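Local coordinates for autoinducer 2-binding protein LsrB (Clostridium saccharobutylicum DSM 13864, PDB 6DSP) that binds the quorum-sensing signal autoinducer-2 in a cleft between two lobes, as a receptor of the periplasmic-binding-protein type, at residues Q44-Q49 and I301-T306; M133-G138 and S181-W186; Y259-I264 and D340-Y345. All coordinates share one frame; numbering follows the deposited sequence.

How the contacts relate
The chain has the two-lobed periplasmic-binding-protein fold, with autoinducer-2 bound between the lobes. Contact 1 lies in the lobe built on the eight-stranded mixed sheet; contacts 2 and 3 lie in the lobe with the four-stranded parallel sheet. The centres of contacts 1 and 2 are 37 Å apart, on opposite sides of the chain's centre. Contact 3 is 29 Å from contact 1 and 23 Å from contact 2, again between centres, and none of the three touch. None of their residues line the ligand pocket. Contact 2 comes indirectly near the pocket, because Leu134 packs on the pocket residues Asn223 and Phe250. Contact 3 packs on Trp268, whose strand ends at the pocket residue Leu270.

Contact 1: residues Q44-Q49 and I301-T306; sequences QKYSEQ and IPTVGT
Tyr46 of helix 34-50 meets Thr303 and Val304 in the turn between strands 298-301 and 305-311. The apolar part is small. Tyr46 CE1 lies 3.7 Å from Val304 CG2, and the methyl comes at the ring obliquely. With chi1 at 173°, CG2 is the branch anti to the carbonyl carbon, and it is the one that reaches the ring. Thr303 adds a polar atom at the ring edge. Its OG1 lies near the ring plane, 3.6 Å from Tyr46 CE1.

Within the turn, Thr303 OG1 donates to Pro302 O at 2.6 Å, tilted 23° from the carbonyl plane. From the helix, Trp50 NE1 donates to the same oxygen. Ile301 O accepts from both Val304 N and Gly305 N, a classic beta bulge.

One face of the Tyr46 ring carries Lys45 NZ, 4.0 Å above the plane and offset toward the rim. The ring also packs on Ile275 and Ala278 of helix 273-288.

Between the two segments the contact is van der Waals packing, and the Thr303 oxygen at the tyrosine edge is too distant to add more. The hydrogen bond joining helix and turn comes from Trp50 NE1, one helical turn beyond Tyr46.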
loop_
_atom_site.group_PDB
_atom_site.type_symbol
_atom_site.label_atom_id
_atom_site.label_comp_id
_atom_site.label_asym_id
_atom_site.label_seq_id
_atom_site.Cartn_x
_atom_site.Cartn_y
_atom_site.Cartn_z
ATOM N N GLN A 44 -4.719 -16.777 3.680
ATOM C CA GLN A 44 -5.058 -18.194 3.600
ATOM C C GLN A 44 -4.527 -18.952 4.813
ATOM O O GLN A 44 -5.240 -19.773 5.408
ATOM C CB GLN A 44 -4.509 -18.815 2.311
ATOM C CG GLN A 44 -5.101 -18.277 1.029
ATOM C CD GLN A 44 -6.626 -18.373 0.997
ATOM O OE1 GLN A 44 -7.208 -19.393 1.407
ATOM N NE2 GLN A 44 -7.274 -17.357 0.464
ATOM N N LYS A 45 -3.255 -18.716 5.182
ATOM C CA LYS A 45 -2.666 -19.432 6.306
ATOM C C LYS A 45 -3.450 -19.193 7.593
ATOM O O LYS A 45 -3.786 -20.140 8.317
ATOM C CB LYS A 45 -1.209 -19.021 6.473
ATOM C CG LYS A 45 -0.545 -19.691 7.668
ATOM C CD LYS A 45 0.864 -19.156 7.873
ATOM C CE LYS A 45 0.910 -18.171 9.034
ATOM N NZ LYS A 45 0.456 -18.817 10.305
ATOM N N TYR A 46 -3.759 -17.937 7.894
ATOM C CA TYR A 46 -4.423 -17.649 9.157
ATOM C C TYR A 46 -5.881 -18.088 9.140
ATOM O O TYR A 46 -6.383 -18.620 10.137
ATOM C CB TYR A 46 -4.302 -16.159 9.498
ATOM C CG TYR A 46 -2.970 -15.750 10.063
ATOM C CD1 TYR A 46 -2.746 -15.788 11.434
ATOM C CD2 TYR A 46 -1.937 -15.337 9.235
ATOM C CE1 TYR A 46 -1.508 -15.417 11.970
ATOM C CE2 TYR A 46 -0.713 -14.971 9.749
ATOM C CZ TYR A 46 -0.497 -15.000 11.117
ATOM O OH TYR A 46 0.734 -14.622 11.602
ATOM N N SER A 47 -6.591 -17.876 8.032
ATOM C CA SER A 47 -7.998 -18.269 8.024
ATOM C C SER A 47 -8.152 -19.773 8.167
ATOM O O SER A 47 -9.139 -20.232 8.739
ATOM C CB SER A 47 -8.702 -17.769 6.762
ATOM O OG SER A 47 -8.128 -18.315 5.586
ATOM N N GLU A 48 -7.192 -20.560 7.671
ATOM C CA GLU A 48 -7.260 -22.000 7.893
ATOM C C GLU A 48 -7.234 -22.320 9.381
ATOM O O GLU A 48 -7.946 -23.221 9.847
ATOM C CB GLU A 48 -6.073 -22.669 7.204
ATOM C CG GLU A 48 -6.128 -22.661 5.693
ATOM C CD GLU A 48 -6.916 -23.825 5.141
ATOM O OE1 GLU A 48 -7.332 -23.757 3.961
ATOM O OE2 GLU A 48 -7.127 -24.804 5.894
ATOM N N GLN A 49 -6.401 -21.605 10.140
ATOM C CA GLN A 49 -6.350 -21.800 11.581
ATOM C C GLN A 49 -7.595 -21.269 12.274
ATOM O O GLN A 49 -8.042 -21.852 13.264
ATOM C CB GLN A 49 -5.105 -21.130 12.156
ATOM C CG GLN A 49 -3.824 -21.803 11.725
ATOM C CD GLN A 49 -3.842 -23.301 11.998
ATOM O OE1 GLN A 49 -4.023 -23.737 13.141
ATOM N NE2 GLN A 49 -3.677 -24.099 10.945
ATOM N N ILE A 301 -7.362 -10.878 18.338
ATOM C CA ILE A 301 -7.315 -11.699 17.131
ATOM C C ILE A 301 -6.424 -12.904 17.429
ATOM O O ILE A 301 -5.206 -12.727 17.587
ATOM C CB ILE A 301 -6.790 -10.895 15.938
ATOM C CG1 ILE A 301 -7.706 -9.690 15.692
ATOM C CG2 ILE A 301 -6.665 -11.786 14.713
ATOM C CD1 ILE A 301 -7.286 -8.837 14.521
ATOM N N PRO A 302 -6.970 -14.119 17.502
ATOM C CA PRO A 302 -6.172 -15.265 17.962
ATOM C C PRO A 302 -4.897 -15.421 17.147
ATOM O O PRO A 302 -4.919 -15.383 15.916
ATOM C CB PRO A 302 -7.112 -16.456 17.755
ATOM C CG PRO A 302 -8.475 -15.876 17.755
ATOM C CD PRO A 302 -8.341 -14.503 17.142
ATOM N N THR A 303 -3.778 -15.604 17.851
ATOM C CA THR A 303 -2.424 -15.798 17.313
ATOM C C THR A 303 -1.815 -14.557 16.668
ATOM O O THR A 303 -0.678 -14.630 16.178
ATOM C CB THR A 303 -2.284 -17.016 16.381
ATOM O OG1 THR A 303 -2.788 -16.699 15.075
ATOM C CG2 THR A 303 -3.044 -18.206 16.943
ATOM N N VAL A 304 -2.519 -13.429 16.646
ATOM C CA VAL A 304 -1.992 -12.175 16.137
ATOM C C VAL A 304 -1.764 -11.176 17.261
ATOM O O VAL A 304 -0.669 -10.639 17.413
ATOM C CB VAL A 304 -2.910 -11.587 15.046
ATOM C CG1 VAL A 304 -2.414 -10.201 14.657
ATOM C CG2 VAL A 304 -2.939 -12.515 13.846
ATOM N N GLY A 305 -2.779 -10.937 18.070
ATOM C CA GLY A 305 -2.687 -10.057 19.205
ATOM C C GLY A 305 -3.931 -9.209 19.294
ATOM O O GLY A 305 -4.896 -9.389 18.542
ATOM N N THR A 306 -3.900 -8.278 20.234
ATOM C CA THR A 306 -5.038 -7.422 20.514
ATOM C C THR A 306 -4.908 -6.155 19.687
ATOM O O THR A 306 -3.849 -5.522 19.667
ATOM C CB THR A 306 -5.057 -7.080 22.003
ATOM O OG1 THR A 306 -5.207 -8.291 22.744
ATOM C CG2 THR A 306 -6.205 -6.161 22.307
#

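Contact 2: residues M133-G138 and S181-W186; sequences MLVQMG and SKYPNW
A type I beta turn from Tyr183 to Trp186, just past helix 166-182, brings two aromatic rings against Val135 of helix 127-144. Trp186 N donates to Tyr183 O at 3.0 Å and closes the turn. The turn leads into strand 187-195, the edge strand of the parallel four-stranded sheet.

One methyl does the touching. Val135 CG1 lies 3.9 Å from Tyr183 CE2 and 4.1 Å from Trp186 CH2. It approaches both rings obliquely. CG1 stands anti to the backbone N (chi1 176°), on the side where the turn lies.

The two rings also pack on each other. Trp186 CZ2 sits 3.9 Å above the plane of the Tyr183 ring, offset toward the rim. Tyr183 CB in turn lies over the rim of one indole face. Lys182 CG lies over the rim of the opposite tyrosine face.

The polar link is a water at the edge of the tyrosine, in the ring plane. It donates to Gln136 OE1 at 2.6 Å and is hydrogen-bonded to Tyr183 OH at 2.8 Å. Gln136 NE2 bonds to Asp140 OD1, so both ends of the amide are held. Trp186 NE1 is satisfied by Pro149 O.

Val135 and Trp186 also rest on Ile179 of helix 166-182. The three touching residues are buried. Apolar packing joins the helix to the turn, while the tyrosine hydroxyl reaches the glutamine amide through the single water.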
loop_
_atom_site.group_PDB
_atom_site.type_symbol
_atom_site.label_atom_id
_atom_site.label_comp_id
_atom_site.label_asym_id
_atom_site.label_seq_id
_atom_site.Cartn_x
_atom_site.Cartn_y
_atom_site.Cartn_z
ATOM N N MET A 133 8.408 8.095 6.336
ATOM C CA MET A 133 9.263 6.929 6.153
ATOM C C MET A 133 9.873 6.920 4.759
ATOM O O MET A 133 11.077 6.661 4.614
ATOM C CB MET A 133 8.433 5.665 6.371
ATOM C CG MET A 133 9.212 4.381 6.180
ATOM S SD MET A 133 8.017 3.033 6.356
ATOM C CE MET A 133 9.083 1.619 6.020
ATOM N N LEU A 134 9.069 7.202 3.719
ATOM C CA LEU A 134 9.594 7.237 2.351
ATOM C C LEU A 134 10.712 8.258 2.214
ATOM O O LEU A 134 11.795 7.951 1.678
ATOM C CB LEU A 134 8.459 7.534 1.371
ATOM C CG LEU A 134 7.511 6.339 1.208
ATOM C CD1 LEU A 134 6.199 6.888 0.708
ATOM C CD2 LEU A 134 8.047 5.307 0.219
ATOM N N VAL A 135 10.476 9.475 2.706
ATOM C CA VAL A 135 11.477 10.526 2.595
ATOM C C VAL A 135 12.731 10.168 3.382
ATOM O O VAL A 135 13.855 10.391 2.907
ATOM C CB VAL A 135 10.882 11.874 3.041
ATOM C CG1 VAL A 135 11.967 12.935 3.024
ATOM C CG2 VAL A 135 9.691 12.250 2.145
ATOM N N GLN A 136 12.562 9.587 4.585
ATOM C CA GLN A 136 13.717 9.240 5.413
ATOM C C GLN A 136 14.566 8.153 4.770
ATOM O O GLN A 136 15.799 8.198 4.839
ATOM C CB GLN A 136 13.258 8.799 6.801
ATOM C CG GLN A 136 14.432 8.489 7.718
ATOM C CD GLN A 136 15.200 9.753 8.094
ATOM O OE1 GLN A 136 14.606 10.762 8.491
ATOM N NE2 GLN A 136 16.519 9.712 7.960
ATOM N N MET A 137 13.930 7.150 4.149
ATOM C CA MET A 137 14.719 6.147 3.438
ATOM C C MET A 137 15.500 6.785 2.314
ATOM O O MET A 137 16.671 6.456 2.108
ATOM C CB MET A 137 13.798 5.077 2.857
ATOM C CG MET A 137 13.161 4.178 3.920
ATOM S SD MET A 137 12.329 2.720 3.252
ATOM C CE MET A 137 11.049 3.471 2.287
ATOM N N GLY A 138 14.870 7.707 1.584
ATOM C CA GLY A 138 15.573 8.414 0.519
ATOM C C GLY A 138 16.739 9.218 1.051
ATOM O O GLY A 138 17.837 9.174 0.491
ATOM N N SER A 181 8.842 21.363 4.280
ATOM C CA SER A 181 9.144 21.890 5.606
ATOM C C SER A 181 10.593 21.631 6.014
ATOM O O SER A 181 11.291 22.537 6.497
ATOM C CB SER A 181 8.199 21.238 6.615
ATOM O OG SER A 181 8.465 21.707 7.922
ATOM N N LYS A 182 11.057 20.396 5.861
ATOM C CA LYS A 182 12.344 19.988 6.397
ATOM C C LYS A 182 13.476 20.172 5.395
ATOM O O LYS A 182 14.611 20.445 5.787
ATOM C CB LYS A 182 12.262 18.530 6.861
ATOM C CG LYS A 182 13.348 18.148 7.867
ATOM C CD LYS A 182 13.175 16.715 8.352
ATOM C CE LYS A 182 14.226 16.327 9.389
ATOM N NZ LYS A 182 13.947 16.898 10.724
ATOM N N TYR A 183 13.198 20.012 4.106
ATOM C CA TYR A 183 14.220 20.070 3.062
ATOM C C TYR A 183 13.775 21.057 1.997
ATOM O O TYR A 183 13.567 20.687 0.839
ATOM C CB TYR A 183 14.436 18.679 2.468
ATOM C CG TYR A 183 14.752 17.658 3.520
ATOM C CD1 TYR A 183 15.907 17.765 4.273
ATOM C CD2 TYR A 183 13.894 16.600 3.777
ATOM C CE1 TYR A 183 16.197 16.852 5.250
ATOM C CE2 TYR A 183 14.184 15.672 4.751
ATOM C CZ TYR A 183 15.337 15.815 5.490
ATOM O OH TYR A 183 15.656 14.923 6.478
ATOM N N PRO A 184 13.633 22.333 2.358
ATOM C CA PRO A 184 13.172 23.332 1.373
ATOM C C PRO A 184 14.072 23.471 0.163
ATOM O O PRO A 184 13.598 23.963 -0.866
ATOM C CB PRO A 184 13.118 24.633 2.174
ATOM C CG PRO A 184 14.139 24.415 3.273
ATOM C CD PRO A 184 13.989 22.952 3.642
ATOM N N ASN A 185 15.340 23.041 0.241
ATOM C CA ASN A 185 16.228 23.130 -0.909
ATOM C C ASN A 185 15.963 22.054 -1.955
ATOM O O ASN A 185 16.409 22.193 -3.097
ATOM C CB ASN A 185 17.704 23.056 -0.476
ATOM C CG ASN A 185 18.126 24.235 0.367
ATOM O OD1 ASN A 185 17.437 25.250 0.429
ATOM N ND2 ASN A 185 19.285 24.116 0.998
ATOM N N TRP A 186 15.250 20.988 -1.606
ATOM C CA TRP A 186 14.977 19.972 -2.610
ATOM C C TRP A 186 14.061 20.542 -3.684
ATOM O O TRP A 186 13.239 21.436 -3.429
ATOM C CB TRP A 186 14.320 18.752 -1.969
ATOM C CG TRP A 186 15.189 17.931 -1.034
ATOM C CD1 TRP A 186 16.354 18.311 -0.412
ATOM C CD2 TRP A 186 14.932 16.590 -0.603
ATOM N NE1 TRP A 186 16.831 17.290 0.362
ATOM C CE2 TRP A 186 15.978 16.216 0.263
ATOM C CE3 TRP A 186 13.915 15.656 -0.876
ATOM C CZ2 TRP A 186 16.023 14.958 0.879
ATOM C CZ3 TRP A 186 13.969 14.418 -0.269
ATOM C CH2 TRP A 186 15.003 14.069 0.588
HETATM O O HOH W 1 13.930 12.840 7.006
#

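Contact 3: residues Y259-I264 and D340-Y345; sequences YCNDGI and DNMNNY
Met342 packs against Cys260 and Asn261 in a buried apolar contact with a water-bridged polar margin. It lies in the lobe of the periplasmic-binding-protein fold that holds the four-stranded parallel sheet. It joins the end of helix 257-261 to the C-terminal segment after strand 335-337. The helix ends in a Schellman motif: Gly263 has positive phi (78°), Ile264 N bonds back to Tyr259 O, and Gly263 N bonds to Cys260 O.

Sulfur packing forms the inner part. Met342 SD lies 3.7 Å from Cys260 CB and also 3.7 Å from Cys260 SG. The methionine CG sits between the backbone N and the carbonyl carbon (chi1 68°). Beyond CG the chain is fully extended, and this carries SD and CE to the helix. Trp268 of strand 268-270 touches both Cys260 and Met342, and Lys257 touches Met342 as well.

The methyl end goes further, to the amide of Asn261. Met342 CE is 3.1 Å from Asn261 OD1, a tight approach. The methyl stands well above the amide plane, offset to the oxygen side. The two side chains run at an angle to each other.

Outside this packing, exposed Asn261 and Asn343 face each other through two waters. Each amide uses both its oxygen and its nitrogen, which should fix how it is turned. One water accepts from Asn261 ND2 at 2.9 Å and donates to Asn343 OD1 at 2.7 Å. The second works in reverse: it donates to Asn261 OD1 at 2.7 Å and accepts from Asn343 ND2 at 3.0 Å.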
loop_
_atom_site.group_PDB
_atom_site.type_symbol
_atom_site.label_atom_id
_atom_site.label_comp_id
_atom_site.label_asym_id
_atom_site.label_seq_id
_atom_site.Cartn_x
_atom_site.Cartn_y
_atom_site.Cartn_z
ATOM N N TYR A 259 17.577 -7.002 -7.184
ATOM C CA TYR A 259 18.000 -5.631 -7.458
ATOM C C TYR A 259 18.951 -5.136 -6.385
ATOM O O TYR A 259 19.914 -4.418 -6.678
ATOM C CB TYR A 259 16.793 -4.683 -7.538
ATOM C CG TYR A 259 15.894 -4.933 -8.741
ATOM C CD1 TYR A 259 16.402 -4.868 -10.040
ATOM C CD2 TYR A 259 14.527 -5.263 -8.579
ATOM C CE1 TYR A 259 15.598 -5.137 -11.137
ATOM C CE2 TYR A 259 13.702 -5.513 -9.677
ATOM C CZ TYR A 259 14.253 -5.457 -10.955
ATOM O OH TYR A 259 13.427 -5.733 -12.013
ATOM N N CYS A 260 18.682 -5.485 -5.134
ATOM C CA CYS A 260 19.556 -5.035 -4.060
ATOM C C CYS A 260 20.909 -5.743 -4.116
ATOM O O CYS A 260 21.968 -5.096 -3.995
ATOM C CB CYS A 260 18.813 -5.215 -2.723
ATOM S SG CYS A 260 19.713 -4.552 -1.315
ATOM N N ASN A 261 20.898 -7.057 -4.378
ATOM C CA ASN A 261 22.155 -7.804 -4.518
ATOM C C ASN A 261 22.974 -7.306 -5.705
ATOM O O ASN A 261 24.213 -7.365 -5.677
ATOM C CB ASN A 261 21.882 -9.305 -4.668
ATOM C CG ASN A 261 21.510 -9.957 -3.350
ATOM O OD1 ASN A 261 22.039 -9.587 -2.304
ATOM N ND2 ASN A 261 20.623 -10.935 -3.394
ATOM N N ASP A 262 22.312 -6.812 -6.745
ATOM C CA ASP A 262 23.003 -6.289 -7.920
ATOM C C ASP A 262 23.391 -4.828 -7.761
ATOM O O ASP A 262 23.885 -4.225 -8.724
ATOM C CB ASP A 262 22.125 -6.441 -9.169
ATOM C CG ASP A 262 21.989 -7.886 -9.601
ATOM O OD1 ASP A 262 22.790 -8.700 -9.101
ATOM O OD2 ASP A 262 21.095 -8.206 -10.430
ATOM N N GLY A 263 23.144 -4.239 -6.587
ATOM C CA GLY A 263 23.591 -2.888 -6.301
ATOM C C GLY A 263 22.747 -1.806 -6.922
ATOM O O GLY A 263 23.202 -0.662 -7.026
ATOM N N ILE A 264 21.515 -2.118 -7.336
ATOM C CA ILE A 264 20.711 -1.128 -8.028
ATOM C C ILE A 264 20.089 -0.158 -7.036
ATOM O O ILE A 264 19.873 1.012 -7.377
ATOM C CB ILE A 264 19.617 -1.802 -8.899
ATOM C CG1 ILE A 264 20.229 -2.837 -9.844
ATOM C CG2 ILE A 264 18.810 -0.744 -9.666
ATOM C CD1 ILE A 264 21.290 -2.249 -10.747
ATOM N N ASP A 340 21.391 -5.864 4.531
ATOM C CA ASP A 340 21.796 -6.438 5.811
ATOM C C ASP A 340 20.677 -7.194 6.515
ATOM O O ASP A 340 20.964 -8.036 7.370
ATOM C CB ASP A 340 22.320 -5.336 6.729
ATOM C CG ASP A 340 23.614 -4.749 6.244
ATOM O OD1 ASP A 340 24.349 -5.460 5.515
ATOM O OD2 ASP A 340 23.884 -3.580 6.595
ATOM N N ASN A 341 19.404 -6.921 6.199
ATOM C CA ASN A 341 18.319 -7.680 6.812
ATOM C C ASN A 341 17.346 -8.317 5.832
ATOM O O ASN A 341 16.477 -9.078 6.283
ATOM C CB ASN A 341 17.531 -6.818 7.813
ATOM C CG ASN A 341 16.772 -5.678 7.135
ATOM O OD1 ASN A 341 16.997 -5.396 5.963
ATOM N ND2 ASN A 341 15.841 -5.039 7.855
ATOM N N MET A 342 17.442 -8.038 4.518
ATOM C CA MET A 342 16.394 -8.504 3.606
ATOM C C MET A 342 16.283 -10.024 3.597
ATOM O O MET A 342 15.195 -10.569 3.348
ATOM C CB MET A 342 16.635 -7.979 2.187
ATOM C CG MET A 342 17.873 -8.579 1.529
ATOM S SD MET A 342 18.211 -7.720 -0.012
ATOM C CE MET A 342 19.451 -8.811 -0.725
ATOM N N ASN A 343 17.377 -10.728 3.860
ATOM C CA ASN A 343 17.345 -12.182 3.805
ATOM C C ASN A 343 16.719 -12.794 5.044
ATOM O O ASN A 343 16.556 -14.021 5.096
ATOM C CB ASN A 343 18.749 -12.734 3.548
ATOM C CG ASN A 343 19.272 -12.321 2.198
ATOM O OD1 ASN A 343 18.566 -12.443 1.192
ATOM N ND2 ASN A 343 20.486 -11.785 2.165
ATOM N N ASN A 344 16.331 -11.973 6.016
ATOM C CA ASN A 344 15.568 -12.465 7.153
ATOM C C ASN A 344 14.095 -12.631 6.824
ATOM O O ASN A 344 13.336 -13.101 7.676
ATOM C CB ASN A 344 15.717 -11.514 8.347
ATOM C CG ASN A 344 17.148 -11.393 8.821
ATOM O OD1 ASN A 344 17.970 -12.274 8.567
ATOM N ND2 ASN A 344 17.450 -10.311 9.531
ATOM N N TYR A 345 13.667 -12.238 5.628
ATOM C CA TYR A 345 12.260 -12.233 5.275
ATOM C C TYR A 345 12.046 -13.122 4.059
ATOM O O TYR A 345 12.942 -13.297 3.228
ATOM C CB TYR A 345 11.799 -10.793 4.956
ATOM C CG TYR A 345 11.998 -9.868 6.127
ATOM C CD1 TYR A 345 13.201 -9.215 6.332
ATOM C CD2 TYR A 345 10.987 -9.672 7.056
ATOM C CE1 TYR A 345 13.384 -8.404 7.438
ATOM C CE2 TYR A 345 11.159 -8.852 8.142
ATOM C CZ TYR A 345 12.368 -8.235 8.346
ATOM O OH TYR A 345 12.538 -7.409 9.442
HETATM O O HOH W 2 19.412 -12.646 -1.416
HETATM O O HOH W 3 22.301 -10.990 -0.038
#